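Local coordinates for protein cell divisionFtsK/SpoIIIE (Thermomonospora curvata, PDB 4NH0) that serves as the multi-domain cytoplasmic ATPase of the ESX (type VII) secretion system, which exports proteins such as EsxA and EsxB, and has weak intrinsic ATPase activity, at residues V340-K345 with T364-E369; E425-L430 with L456-L461; L976-Y981 with I995-S1000; E1039-V1044 with G1071-I1076. One frame throughout, in Å; residues are numbered along the deposited sequence.

Interaction 1: V340-K345 with T364-E369; sequences VLVDFK and TNLEEE
The ring of F344, whose CG is anti to the backbone N (chi1 176°), lies with one face under E367. CB of E367 sits 4.2 Å from the F344 ring centroid and 27° off the ring normal, a CH-pi contact, while the backbone N of E367 lies over the ring nearer its rim. L366 comes in obliquely, its CB 4.0 Å from CD1 of F344. The carboxylate of E367 is turned 50° from the ring plane and reaches toward K345 instead, OE1 lying 4.1 Å from NZ of K345, too far for a salt bridge; OE2 takes a weak bond from the backbone N of G346. The carbonyl O of F344 accepts twice, from L366 N at 2.7 Å, above the carbonyl plane, and from E367 N at 2.9 Å, nearly along the C=O axis. An alanine in place of F344 would probably open a gap beneath CB of E367 and leave L366 and L429 without the ring they pack on. The contact sits where strand 337-343 ends, beside 359-364, the outermost strand on this side of the parallel core of a P-loop NTPase domain, FtsK 1. Just before the turn, OD1 of D343 accepts from K345 N at 3.3 Å, from above the carboxylate plane, and so makes an Asx turn. The D343 side chain is about 6 Å from that of K317, in the predicted ATP site. Back along the strand, CG1 of V342 is 4.3 Å from CD1 of L366, and M376 of helix 371-394 packs on both.

Interaction 2: E425-L430 with L456-L461; sequences EFSELL and LASQRL
F426 drives its side chain into the strand end at L456-S458. Its CG lies between the backbone N and the carbonyl carbon (chi1 77°), and CB of F426 starts near CD2 of L456. Farther out, the ring lies flat under L456, whose CB stands 3.7 Å from the F426 centroid and 14° off the normal, a CH-pi contact over the centre. CD1 of F426 passes the carbonyl O of A457 at the ring edge. CE1 of F426 meets CB of S458 at 3.6 Å, and along the opposite rim CD2 and CE2 lie against CD1 of L456, over the same face as its CB. The tip, CZ of F426, ends 3.5 Å from CD1 of L461. Around this apolar plug the polar links are modest: F426 N gives a weak bond to A457 O at 3.3 Å, and S427 OG a weak one to R460 O at 3.1 Å. The same R460 O takes a bond from S458 OG, which ties the turn to itself. E425 follows D424 at the end of strand 418-424, as in a Walker B motif, and is the inferred active-site residue. Its OE1 accepts weakly from Q459 N at 3.2 Å and makes a long, weak ion pair with K317 of the P-loop. Both links are weak and hold the carboxylate only lightly beside the predicted ATP site, where Q459 also touches T313.

Interaction 3: L976-Y981 with I995-S1000; sequences LIFIDY and IGYAAS
I995 begins the pairing: its N gives a bond to L976 O at 2.9 Å, nearly in line with that carbonyl, and its CB rests 3.8 Å from CG1 of I977. G996 follows, its O accepting from F978 N at 2.8 Å and taking a CA-H...O contact from I977. Y997 has CG anti to the backbone N (chi1 -172°), and its side chain crosses that of F978 at a slant, CD2 of Y997 standing 3.5 Å from CB of F978. Farther out it runs beside D980, pointing the same way, with the Y997 ring plane 83° from the carboxylate; OD2 of D980 accepts a hydrogen bond from the backbone N of L985. The two strands are parallel, 2° apart, and strand 994-998 pairs with 974-980 alone within this chain. They belong to the P-loop NTPase core of FtsK 3, where the D980 side chain lies about 6 Å from that of S955 in the ATP site. A998 continues the ladder with both its N and its O: the N gives to F978 O at 3.1 Å and the O accepts from D980 N at 3.1 Å, while its CB meets L1007 of the next helix. At A999 the strand is over, and the Y981 ring lies against the backbone that follows, CD1 of Y981 lying 3.6 Å from A999 C. S1000 passes CE1 of the same ring with its carbonyl carbon and caps helix 1001-1017, OG bonding weakly to A1003 N.

Interaction 4: E1039-V1044 with G1071-I1076; sequences ELFLVV and GLHLII
H1073 and F1041 make the dense part of this contact, lying side by side on one face of the sheet. Their rings form an offset stack, centroids 4.4 Å apart and planes at 21°, with CD2 of H1073 over the F1041 face toward its rim. F1041 has CG anti to the carbonyl carbon (chi1 -73°), and its CD2 reaches CD1 of I1075 at 4.0 Å. NE2 of H1073 gives a bond to OE1 of E1039 at 2.9 Å; the acceptor lies in the imidazole plane, but the N-H arrives from above the carboxylate plane. Since ND1 bonds to the carbonyl O of P942, both ring nitrogens appear to donate, which would favour a charged imidazole. A leucine in its place would probably leave the E1039 carboxylate and the P942 carbonyl without their N-H partners and the F1041 ring without its stack. The other face is packed by aliphatic groups: CD2 of L1042 lies 3.7 Å from CD1 of L1074, but toward the partly exposed end at L1040 the fit slackens, CD2 of L1040 being 4.5 Å from CD1 of L1072. Between the faces the parallel backbones bond, L1042 N to H1073 O at 2.8 Å and I1075 N to L1042 O at 3.0 Å, H1073 N to L1040 O only weakly. Strand 974-980 pairs with the other edge of 1039-1045. Helix 954-968 lies over the face of F1041, V1043 and I1075 through L958 and I965, while helix 1090-1097 meets I1076 on the face it shares with V1044.

How the interactions relate
Interactions 1 and 2 share the sheet of FtsK 1, centres 11 Å apart, and meet where the F344 ring touches L429 and the backbone of E428, and its CB the backbone of E425. Interactions 3 and 4 lie in FtsK 3, centres 12 Å apart, on adjoining strands 974-980 and 1039-1045, which probably hydrogen-bond through I977, I979 and V1043. Between the two pairs the centres are about 90 to 103 Å apart, with FtsK 2 between them in sequence, and the pairs do not touch. Along the chain they come in the order 1 to 4, none enclosing another. Each pair thus sits in the P-loop core of its own ATPase module, at opposite ends of one elongated chain.

Interaction 1: V340-K345 with T364-E369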
loop_
_atom_site.group_PDB
_atom_site.type_symbol
_atom_site.label_atom_id
_atom_site.label_comp_id
_atom_site.label_asym_id
_atom_site.label_seq_id
_atom_site.Cartn_x
_atom_site.Cartn_y
_atom_site.Cartn_z
ATOM N N VAL A 340 -28.003 25.328 2.960
ATOM C CA VAL A 340 -26.818 24.726 3.556
ATOM C C VAL A 340 -26.804 25.095 5.032
ATOM O O VAL A 340 -26.420 26.202 5.404
ATOM C CB VAL A 340 -25.518 25.194 2.882
ATOM C CG1 VAL A 340 -24.313 24.600 3.594
ATOM C CG2 VAL A 340 -25.512 24.800 1.418
ATOM N N LEU A 341 -27.244 24.163 5.868
ATOM C CA LEU A 341 -27.404 24.427 7.290
ATOM C C LEU A 341 -26.165 24.006 8.070
ATOM O O LEU A 341 -25.822 22.827 8.122
ATOM C CB LEU A 341 -28.644 23.707 7.816
ATOM C CG LEU A 341 -29.894 23.975 6.975
ATOM C CD1 LEU A 341 -31.084 23.181 7.484
ATOM C CD2 LEU A 341 -30.208 25.462 6.946
ATOM N N VAL A 342 -25.496 24.983 8.674
ATOM C CA VAL A 342 -24.231 24.738 9.353
ATOM C C VAL A 342 -24.256 25.191 10.810
ATOM O O VAL A 342 -24.647 26.317 11.113
ATOM C CB VAL A 342 -23.069 25.451 8.635
ATOM C CG1 VAL A 342 -21.754 25.173 9.339
ATOM C CG2 VAL A 342 -23.000 25.020 7.180
ATOM N N ASP A 343 -23.839 24.303 11.706
ATOM C CA ASP A 343 -23.672 24.647 13.113
ATOM C C ASP A 343 -22.273 24.244 13.565
ATOM O O ASP A 343 -21.895 23.079 13.464
ATOM C CB ASP A 343 -24.735 23.962 13.974
ATOM C CG ASP A 343 -24.879 24.602 15.344
ATOM O OD1 ASP A 343 -23.948 25.311 15.777
ATOM O OD2 ASP A 343 -25.928 24.395 15.989
ATOM N N PHE A 344 -21.508 25.212 14.059
ATOM C CA PHE A 344 -20.132 24.961 14.472
ATOM C C PHE A 344 -20.064 24.018 15.667
ATOM O O PHE A 344 -19.225 23.119 15.711
ATOM C CB PHE A 344 -19.425 26.274 14.805
ATOM C CG PHE A 344 -18.029 26.092 15.324
ATOM C CD1 PHE A 344 -17.012 25.676 14.482
ATOM C CD2 PHE A 344 -17.732 26.340 16.652
ATOM C CE1 PHE A 344 -15.727 25.507 14.956
ATOM C CE2 PHE A 344 -16.448 26.173 17.132
ATOM C CZ PHE A 344 -15.445 25.755 16.281
ATOM N N LYS A 345 -20.951 24.228 16.635
ATOM C CA LYS A 345 -21.013 23.366 17.808
ATOM C C LYS A 345 -22.152 22.360 17.666
ATOM O O LYS A 345 -23.006 22.498 16.791
ATOM C CB LYS A 345 -21.179 24.201 19.081
ATOM C CG LYS A 345 -20.242 25.402 19.148
ATOM C CD LYS A 345 -20.243 26.051 20.524
ATOM C CE LYS A 345 -20.045 25.019 21.624
ATOM N NZ LYS A 345 -19.841 25.657 22.954
ATOM N N THR A 364 -23.231 19.576 11.003
ATOM C CA THR A 364 -23.289 19.831 12.436
ATOM C C THR A 364 -22.020 19.371 13.140
ATOM O O THR A 364 -21.324 18.476 12.659
ATOM C CB THR A 364 -24.500 19.131 13.081
ATOM O OG1 THR A 364 -24.407 19.235 14.507
ATOM C CG2 THR A 364 -24.535 17.663 12.690
ATOM N N ASN A 365 -21.729 19.998 14.277
ATOM C CA ASN A 365 -20.609 19.616 15.131
ATOM C C ASN A 365 -19.264 19.660 14.410
ATOM O O ASN A 365 -18.776 18.641 13.923
ATOM C CB ASN A 365 -20.849 18.218 15.708
ATOM C CG ASN A 365 -19.912 17.887 16.849
ATOM O OD1 ASN A 365 -19.209 18.756 17.366
ATOM N ND2 ASN A 365 -19.900 16.624 17.254
ATOM N N LEU A 366 -18.670 20.848 14.348
ATOM C CA LEU A 366 -17.379 21.028 13.692
ATOM C C LEU A 366 -16.287 21.379 14.692
ATOM O O LEU A 366 -15.103 21.375 14.356
ATOM C CB LEU A 366 -17.470 22.114 12.621
ATOM C CG LEU A 366 -18.354 21.796 11.417
ATOM C CD1 LEU A 366 -18.289 22.917 10.398
ATOM C CD2 LEU A 366 -17.934 20.477 10.797
ATOM N N GLU A 367 -16.692 21.683 15.920
ATOM C CA GLU A 367 -15.752 22.042 16.974
ATOM C C GLU A 367 -14.843 20.869 17.325
ATOM O O GLU A 367 -13.735 21.057 17.826
ATOM C CB GLU A 367 -16.503 22.514 18.223
ATOM C CG GLU A 367 -17.142 21.385 19.017
ATOM C CD GLU A 367 -18.136 21.871 20.050
ATOM O OE1 GLU A 367 -17.835 22.859 20.749
ATOM O OE2 GLU A 367 -19.218 21.258 20.168
ATOM N N GLU A 368 -15.319 19.658 17.054
ATOM C CA GLU A 368 -14.570 18.452 17.373
ATOM C C GLU A 368 -13.602 18.111 16.248
ATOM O O GLU A 368 -12.399 18.342 16.368
ATOM C CB GLU A 368 -15.527 17.291 17.642
ATOM C CG GLU A 368 -16.457 17.546 18.819
ATOM C CD GLU A 368 -17.417 16.404 19.073
ATOM O OE1 GLU A 368 -17.419 15.439 18.280
ATOM O OE2 GLU A 368 -18.174 16.472 20.064
ATOM N N GLU A 369 -14.120 17.565 15.154
ATOM C CA GLU A 369 -13.294 17.325 13.979
ATOM C C GLU A 369 -12.989 18.653 13.297
ATOM O O GLU A 369 -13.591 19.000 12.283
ATOM C CB GLU A 369 -13.978 16.361 13.009
ATOM C CG GLU A 369 -13.286 15.010 12.903
ATOM C CD GLU A 369 -13.947 14.085 11.901
ATOM O OE1 GLU A 369 -15.143 13.776 12.072
ATOM O OE2 GLU A 369 -13.266 13.666 10.941
#

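Interaction 2: E425-L430 with L456-L461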
loop_
_atom_site.group_PDB
_atom_site.type_symbol
_atom_site.label_atom_id
_atom_site.label_comp_id
_atom_site.label_asym_id
_atom_site.label_seq_id
_atom_site.Cartn_x
_atom_site.Cartn_y
_atom_site.Cartn_z
ATOM N N GLU A 425 -23.047 29.943 15.246
ATOM C CA GLU A 425 -21.835 30.025 16.061
ATOM C C GLU A 425 -20.592 30.343 15.237
ATOM O O GLU A 425 -19.535 29.747 15.441
ATOM C CB GLU A 425 -21.620 28.721 16.832
ATOM C CG GLU A 425 -22.706 28.418 17.843
ATOM C CD GLU A 425 -22.864 29.519 18.868
ATOM O OE1 GLU A 425 -23.976 29.662 19.415
ATOM O OE2 GLU A 425 -21.878 30.241 19.127
ATOM N N PHE A 426 -20.720 31.288 14.311
ATOM C CA PHE A 426 -19.599 31.673 13.464
ATOM C C PHE A 426 -18.547 32.433 14.264
ATOM O O PHE A 426 -17.393 32.535 13.847
ATOM C CB PHE A 426 -20.079 32.523 12.290
ATOM C CG PHE A 426 -20.385 33.946 12.655
ATOM C CD1 PHE A 426 -21.556 34.269 13.318
ATOM C CD2 PHE A 426 -19.504 34.962 12.328
ATOM C CE1 PHE A 426 -21.838 35.577 13.653
ATOM C CE2 PHE A 426 -19.781 36.271 12.660
ATOM C CZ PHE A 426 -20.950 36.579 13.322
ATOM N N SER A 427 -18.954 32.966 15.411
ATOM C CA SER A 427 -18.050 33.723 16.269
ATOM C C SER A 427 -16.960 32.833 16.849
ATOM O O SER A 427 -15.774 33.146 16.750
ATOM C CB SER A 427 -18.824 34.403 17.396
ATOM O OG SER A 427 -17.953 35.100 18.268
ATOM N N GLU A 428 -17.364 31.721 17.456
ATOM C CA GLU A 428 -16.404 30.790 18.036
ATOM C C GLU A 428 -15.824 29.868 16.969
ATOM O O GLU A 428 -15.003 29.001 17.264
ATOM C CB GLU A 428 -17.050 29.974 19.157
ATOM C CG GLU A 428 -16.506 30.312 20.539
ATOM C CD GLU A 428 -17.148 29.495 21.641
ATOM O OE1 GLU A 428 -18.150 28.803 21.366
ATOM O OE2 GLU A 428 -16.648 29.545 22.786
ATOM N N LEU A 429 -16.258 30.062 15.729
ATOM C CA LEU A 429 -15.663 29.367 14.597
ATOM C C LEU A 429 -14.441 30.147 14.129
ATOM O O LEU A 429 -13.384 29.571 13.875
ATOM C CB LEU A 429 -16.678 29.204 13.460
ATOM C CG LEU A 429 -16.280 28.376 12.233
ATOM C CD1 LEU A 429 -17.505 27.712 11.631
ATOM C CD2 LEU A 429 -15.583 29.226 11.180
ATOM N N LEU A 430 -14.596 31.463 14.024
ATOM C CA LEU A 430 -13.507 32.335 13.598
ATOM C C LEU A 430 -12.406 32.401 14.649
ATOM O O LEU A 430 -11.239 32.609 14.322
ATOM C CB LEU A 430 -14.031 33.740 13.296
ATOM C CG LEU A 430 -14.890 33.887 12.041
ATOM C CD1 LEU A 430 -15.341 35.327 11.863
ATOM C CD2 LEU A 430 -14.129 33.409 10.818
ATOM N N LEU A 456 -25.191 34.741 9.125
ATOM C CA LEU A 456 -24.284 34.431 10.221
ATOM C C LEU A 456 -24.981 34.582 11.565
ATOM O O LEU A 456 -25.466 35.660 11.907
ATOM C CB LEU A 456 -23.048 35.326 10.163
ATOM C CG LEU A 456 -22.202 35.188 8.898
ATOM C CD1 LEU A 456 -21.007 36.123 8.943
ATOM C CD2 LEU A 456 -21.753 33.748 8.718
ATOM N N ALA A 457 -25.031 33.494 12.323
ATOM C CA ALA A 457 -25.678 33.501 13.626
ATOM C C ALA A 457 -24.709 33.065 14.716
ATOM O O ALA A 457 -23.923 32.140 14.525
ATOM C CB ALA A 457 -26.902 32.604 13.616
ATOM N N SER A 458 -24.770 33.736 15.860
ATOM C CA SER A 458 -23.915 33.387 16.986
ATOM C C SER A 458 -24.601 33.639 18.319
ATOM O O SER A 458 -25.466 34.505 18.432
ATOM C CB SER A 458 -22.604 34.170 16.930
ATOM O OG SER A 458 -21.860 33.975 18.119
ATOM N N GLN A 459 -24.204 32.868 19.325
ATOM C CA GLN A 459 -24.690 33.064 20.681
ATOM C C GLN A 459 -24.190 34.391 21.232
ATOM O O GLN A 459 -24.932 35.126 21.882
ATOM C CB GLN A 459 -24.241 31.911 21.579
ATOM C CG GLN A 459 -24.685 32.021 23.021
ATOM C CD GLN A 459 -24.245 30.830 23.846
ATOM O OE1 GLN A 459 -24.528 29.683 23.499
ATOM N NE2 GLN A 459 -23.542 31.095 24.941
ATOM N N ARG A 460 -22.926 34.693 20.958
ATOM C CA ARG A 460 -22.319 35.938 21.413
ATOM C C ARG A 460 -21.268 36.437 20.423
ATOM O O ARG A 460 -20.623 35.646 19.735
ATOM C CB ARG A 460 -21.698 35.757 22.799
ATOM C CG ARG A 460 -21.051 37.016 23.335
ATOM C CD ARG A 460 -20.643 36.901 24.783
ATOM N NE ARG A 460 -21.336 35.826 25.479
ATOM C CZ ARG A 460 -21.059 35.459 26.725
ATOM N NH1 ARG A 460 -20.113 36.095 27.403
ATOM N NH2 ARG A 460 -21.730 34.469 27.296
ATOM N N LEU A 461 -21.098 37.755 20.365
ATOM C CA LEU A 461 -20.217 38.387 19.393
ATOM C C LEU A 461 -19.257 39.394 20.028
ATOM O O LEU A 461 -19.561 39.993 21.059
ATOM C CB LEU A 461 -21.057 39.085 18.324
ATOM C CG LEU A 461 -20.388 39.438 16.999
ATOM C CD1 LEU A 461 -20.038 38.172 16.246
ATOM C CD2 LEU A 461 -21.296 40.329 16.168
#

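Interaction 3: L976-Y981 with I995-S1000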
loop_
_atom_site.group_PDB
_atom_site.type_symbol
_atom_site.label_atom_id
_atom_site.label_comp_id
_atom_site.label_asym_id
_atom_site.label_seq_id
_atom_site.Cartn_x
_atom_site.Cartn_y
_atom_site.Cartn_z
ATOM N N LEU A 976 43.518 -45.061 -7.144
ATOM C CA LEU A 976 42.969 -44.657 -5.855
ATOM C C LEU A 976 43.623 -45.368 -4.678
ATOM O O LEU A 976 44.001 -46.534 -4.774
ATOM C CB LEU A 976 41.463 -44.918 -5.818
ATOM C CG LEU A 976 40.593 -44.274 -6.895
ATOM C CD1 LEU A 976 39.186 -44.829 -6.818
ATOM C CD2 LEU A 976 40.574 -42.772 -6.734
ATOM N N ILE A 977 43.749 -44.651 -3.566
ATOM C CA ILE A 977 44.164 -45.238 -2.298
ATOM C C ILE A 977 43.292 -44.678 -1.181
ATOM O O ILE A 977 43.180 -43.463 -1.023
ATOM C CB ILE A 977 45.644 -44.966 -1.989
ATOM C CG1 ILE A 977 46.537 -45.668 -3.010
ATOM C CG2 ILE A 977 45.988 -45.442 -0.588
ATOM C CD1 ILE A 977 48.007 -45.498 -2.753
ATOM N N PHE A 978 42.675 -45.565 -0.410
ATOM C CA PHE A 978 41.697 -45.152 0.587
ATOM C C PHE A 978 42.212 -45.269 2.016
ATOM O O PHE A 978 42.907 -46.223 2.363
ATOM C CB PHE A 978 40.416 -45.978 0.444
ATOM C CG PHE A 978 39.707 -45.777 -0.863
ATOM C CD1 PHE A 978 40.085 -46.488 -1.989
ATOM C CD2 PHE A 978 38.659 -44.880 -0.964
ATOM C CE1 PHE A 978 39.433 -46.304 -3.192
ATOM C CE2 PHE A 978 38.002 -44.694 -2.164
ATOM C CZ PHE A 978 38.390 -45.406 -3.279
ATOM N N ILE A 979 41.863 -44.286 2.837
ATOM C CA ILE A 979 42.092 -44.360 4.274
ATOM C C ILE A 979 40.749 -44.238 4.978
ATOM O O ILE A 979 40.282 -43.137 5.268
ATOM C CB ILE A 979 43.049 -43.263 4.768
ATOM C CG1 ILE A 979 44.372 -43.335 4.010
ATOM C CG2 ILE A 979 43.293 -43.403 6.263
ATOM C CD1 ILE A 979 45.396 -42.339 4.486
ATOM N N ASP A 980 40.125 -45.380 5.239
ATOM C CA ASP A 980 38.776 -45.398 5.780
ATOM C C ASP A 980 38.694 -46.274 7.023
ATOM O O ASP A 980 38.335 -47.448 6.944
ATOM C CB ASP A 980 37.793 -45.883 4.715
ATOM C CG ASP A 980 36.352 -45.748 5.146
ATOM O OD1 ASP A 980 36.081 -44.989 6.099
ATOM O OD2 ASP A 980 35.484 -46.400 4.528
ATOM N N TYR A 981 39.032 -45.691 8.170
ATOM C CA TYR A 981 39.016 -46.403 9.442
ATOM C C TYR A 981 37.633 -46.949 9.775
ATOM O O TYR A 981 37.502 -48.054 10.299
ATOM C CB TYR A 981 39.490 -45.488 10.573
ATOM C CG TYR A 981 40.979 -45.227 10.585
ATOM C CD1 TYR A 981 41.851 -46.024 9.858
ATOM C CD2 TYR A 981 41.512 -44.187 11.333
ATOM C CE1 TYR A 981 43.212 -45.789 9.871
ATOM C CE2 TYR A 981 42.870 -43.944 11.353
ATOM C CZ TYR A 981 43.715 -44.747 10.620
ATOM O OH TYR A 981 45.069 -44.508 10.639
ATOM N N ILE A 995 44.304 -49.339 -5.288
ATOM C CA ILE A 995 45.695 -49.717 -5.083
ATOM C C ILE A 995 45.927 -50.144 -3.640
ATOM O O ILE A 995 46.454 -51.225 -3.377
ATOM C CB ILE A 995 46.652 -48.566 -5.433
ATOM C CG1 ILE A 995 46.652 -48.319 -6.941
ATOM C CG2 ILE A 995 48.060 -48.880 -4.958
ATOM C CD1 ILE A 995 47.090 -49.520 -7.746
ATOM N N GLY A 996 45.523 -49.290 -2.706
ATOM C CA GLY A 996 45.694 -49.575 -1.295
ATOM C C GLY A 996 44.488 -49.176 -0.470
ATOM O O GLY A 996 43.952 -48.079 -0.622
ATOM N N TYR A 997 44.056 -50.077 0.405
ATOM C CA TYR A 997 42.940 -49.805 1.300
ATOM C C TYR A 997 43.365 -50.049 2.741
ATOM O O TYR A 997 43.824 -51.139 3.084
ATOM C CB TYR A 997 41.734 -50.674 0.940
ATOM C CG TYR A 997 40.475 -50.322 1.700
ATOM C CD1 TYR A 997 40.137 -50.990 2.870
ATOM C CD2 TYR A 997 39.625 -49.324 1.247
ATOM C CE1 TYR A 997 38.988 -50.670 3.566
ATOM C CE2 TYR A 997 38.475 -48.997 1.938
ATOM C CZ TYR A 997 38.161 -49.674 3.095
ATOM O OH TYR A 997 37.017 -49.353 3.786
ATOM N N ALA A 998 43.216 -49.031 3.583
ATOM C CA ALA A 998 43.677 -49.113 4.962
ATOM C C ALA A 998 42.548 -48.884 5.960
ATOM O O ALA A 998 41.847 -47.875 5.897
ATOM C CB ALA A 998 44.795 -48.116 5.199
ATOM N N ALA A 999 42.385 -49.825 6.883
ATOM C CA ALA A 999 41.377 -49.710 7.929
ATOM C C ALA A 999 42.035 -49.625 9.302
ATOM O O ALA A 999 41.356 -49.640 10.328
ATOM C CB ALA A 999 40.417 -50.885 7.873
ATOM N N SER A 1000 43.362 -49.536 9.311
ATOM C CA SER A 1000 44.121 -49.454 10.553
ATOM C C SER A 1000 45.272 -48.463 10.428
ATOM O O SER A 1000 45.698 -48.132 9.323
ATOM C CB SER A 1000 44.655 -50.831 10.948
ATOM O OG SER A 1000 45.540 -51.335 9.962
#

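Interaction 4: E1039-V1044 with G1071-I1076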
loop_
_atom_site.group_PDB
_atom_site.type_symbol
_atom_site.label_atom_id
_atom_site.label_comp_id
_atom_site.label_asym_id
_atom_site.label_seq_id
_atom_site.Cartn_x
_atom_site.Cartn_y
_atom_site.Cartn_z
ATOM N N GLU A 1039 47.754 -40.632 -12.326
ATOM C CA GLU A 1039 47.677 -39.706 -11.207
ATOM C C GLU A 1039 47.142 -40.441 -9.986
ATOM O O GLU A 1039 46.435 -41.436 -10.119
ATOM C CB GLU A 1039 46.789 -38.510 -11.547
ATOM C CG GLU A 1039 47.327 -37.642 -12.671
ATOM C CD GLU A 1039 46.481 -36.408 -12.909
ATOM O OE1 GLU A 1039 45.410 -36.289 -12.278
ATOM O OE2 GLU A 1039 46.887 -35.556 -13.726
ATOM N N LEU A 1040 47.480 -39.955 -8.797
ATOM C CA LEU A 1040 47.053 -40.620 -7.574
ATOM C C LEU A 1040 46.045 -39.785 -6.797
ATOM O O LEU A 1040 46.290 -38.618 -6.497
ATOM C CB LEU A 1040 48.257 -40.938 -6.688
ATOM C CG LEU A 1040 47.932 -41.566 -5.333
ATOM C CD1 LEU A 1040 47.130 -42.844 -5.511
ATOM C CD2 LEU A 1040 49.203 -41.839 -4.549
ATOM N N PHE A 1041 44.910 -40.395 -6.479
ATOM C CA PHE A 1041 43.895 -39.749 -5.660
ATOM C C PHE A 1041 43.853 -40.381 -4.278
ATOM O O PHE A 1041 43.409 -41.518 -4.118
ATOM C CB PHE A 1041 42.521 -39.843 -6.323
ATOM C CG PHE A 1041 42.359 -38.949 -7.517
ATOM C CD1 PHE A 1041 42.715 -39.387 -8.780
ATOM C CD2 PHE A 1041 41.845 -37.674 -7.374
ATOM C CE1 PHE A 1041 42.564 -38.564 -9.879
ATOM C CE2 PHE A 1041 41.693 -36.847 -8.469
ATOM C CZ PHE A 1041 42.052 -37.293 -9.723
ATOM N N LEU A 1042 44.326 -39.643 -3.281
ATOM C CA LEU A 1042 44.315 -40.125 -1.909
ATOM C C LEU A 1042 43.016 -39.731 -1.221
ATOM O O LEU A 1042 42.832 -38.579 -0.830
ATOM C CB LEU A 1042 45.516 -39.582 -1.138
ATOM C CG LEU A 1042 45.651 -40.054 0.310
ATOM C CD1 LEU A 1042 45.723 -41.568 0.368
ATOM C CD2 LEU A 1042 46.876 -39.437 0.956
ATOM N N VAL A 1043 42.113 -40.695 -1.083
ATOM C CA VAL A 1043 40.817 -40.446 -0.469
ATOM C C VAL A 1043 40.848 -40.780 1.017
ATOM O O VAL A 1043 40.986 -41.941 1.399
ATOM C CB VAL A 1043 39.709 -41.263 -1.152
ATOM C CG1 VAL A 1043 38.392 -41.073 -0.429
ATOM C CG2 VAL A 1043 39.582 -40.863 -2.612
ATOM N N VAL A 1044 40.719 -39.753 1.850
ATOM C CA VAL A 1044 40.777 -39.930 3.295
ATOM C C VAL A 1044 39.465 -39.541 3.964
ATOM O O VAL A 1044 39.051 -38.384 3.915
ATOM C CB VAL A 1044 41.918 -39.103 3.915
ATOM C CG1 VAL A 1044 41.971 -39.321 5.417
ATOM C CG2 VAL A 1044 43.244 -39.468 3.274
ATOM N N GLY A 1071 51.530 -36.041 -9.788
ATOM C CA GLY A 1071 50.165 -36.511 -9.944
ATOM C C GLY A 1071 49.466 -36.808 -8.632
ATOM O O GLY A 1071 48.803 -37.835 -8.493
ATOM N N LEU A 1072 49.602 -35.901 -7.673
ATOM C CA LEU A 1072 49.052 -36.115 -6.339
ATOM C C LEU A 1072 47.755 -35.342 -6.120
ATOM O O LEU A 1072 47.627 -34.193 -6.539
ATOM C CB LEU A 1072 50.080 -35.724 -5.277
ATOM C CG LEU A 1072 49.720 -36.000 -3.817
ATOM C CD1 LEU A 1072 49.387 -37.467 -3.617
ATOM C CD2 LEU A 1072 50.859 -35.579 -2.906
ATOM N N HIS A 1073 46.797 -35.986 -5.462
ATOM C CA HIS A 1073 45.524 -35.353 -5.136
ATOM C C HIS A 1073 45.053 -35.768 -3.746
ATOM O O HIS A 1073 45.055 -36.951 -3.409
ATOM C CB HIS A 1073 44.459 -35.709 -6.174
ATOM C CG HIS A 1073 44.780 -35.242 -7.558
ATOM N ND1 HIS A 1073 44.855 -33.908 -7.895
ATOM C CD2 HIS A 1073 45.041 -35.932 -8.694
ATOM C CE1 HIS A 1073 45.152 -33.796 -9.177
ATOM N NE2 HIS A 1073 45.269 -35.008 -9.685
ATOM N N LEU A 1074 44.650 -34.790 -2.942
ATOM C CA LEU A 1074 44.159 -35.062 -1.597
ATOM C C LEU A 1074 42.674 -34.753 -1.471
ATOM O O LEU A 1074 42.241 -33.624 -1.698
ATOM C CB LEU A 1074 44.948 -34.257 -0.563
ATOM C CG LEU A 1074 46.016 -35.016 0.224
ATOM C CD1 LEU A 1074 45.372 -36.061 1.117
ATOM C CD2 LEU A 1074 47.021 -35.660 -0.713
ATOM N N ILE A 1075 41.899 -35.769 -1.110
ATOM C CA ILE A 1075 40.470 -35.607 -0.886
ATOM C C ILE A 1075 40.145 -36.014 0.545
ATOM O O ILE A 1075 40.137 -37.198 0.878
ATOM C CB ILE A 1075 39.641 -36.444 -1.875
ATOM C CG1 ILE A 1075 40.122 -36.199 -3.306
ATOM C CG2 ILE A 1075 38.166 -36.113 -1.743
ATOM C CD1 ILE A 1075 39.374 -36.989 -4.344
ATOM N N ILE A 1076 39.879 -35.022 1.389
ATOM C CA ILE A 1076 39.804 -35.242 2.828
ATOM C C ILE A 1076 38.464 -34.828 3.429
ATOM O O ILE A 1076 37.924 -33.773 3.100
ATOM C CB ILE A 1076 40.934 -34.473 3.549
ATOM C CG1 ILE A 1076 42.300 -34.912 3.025
ATOM C CG2 ILE A 1076 40.863 -34.676 5.047
ATOM C CD1 ILE A 1076 43.454 -34.156 3.634
#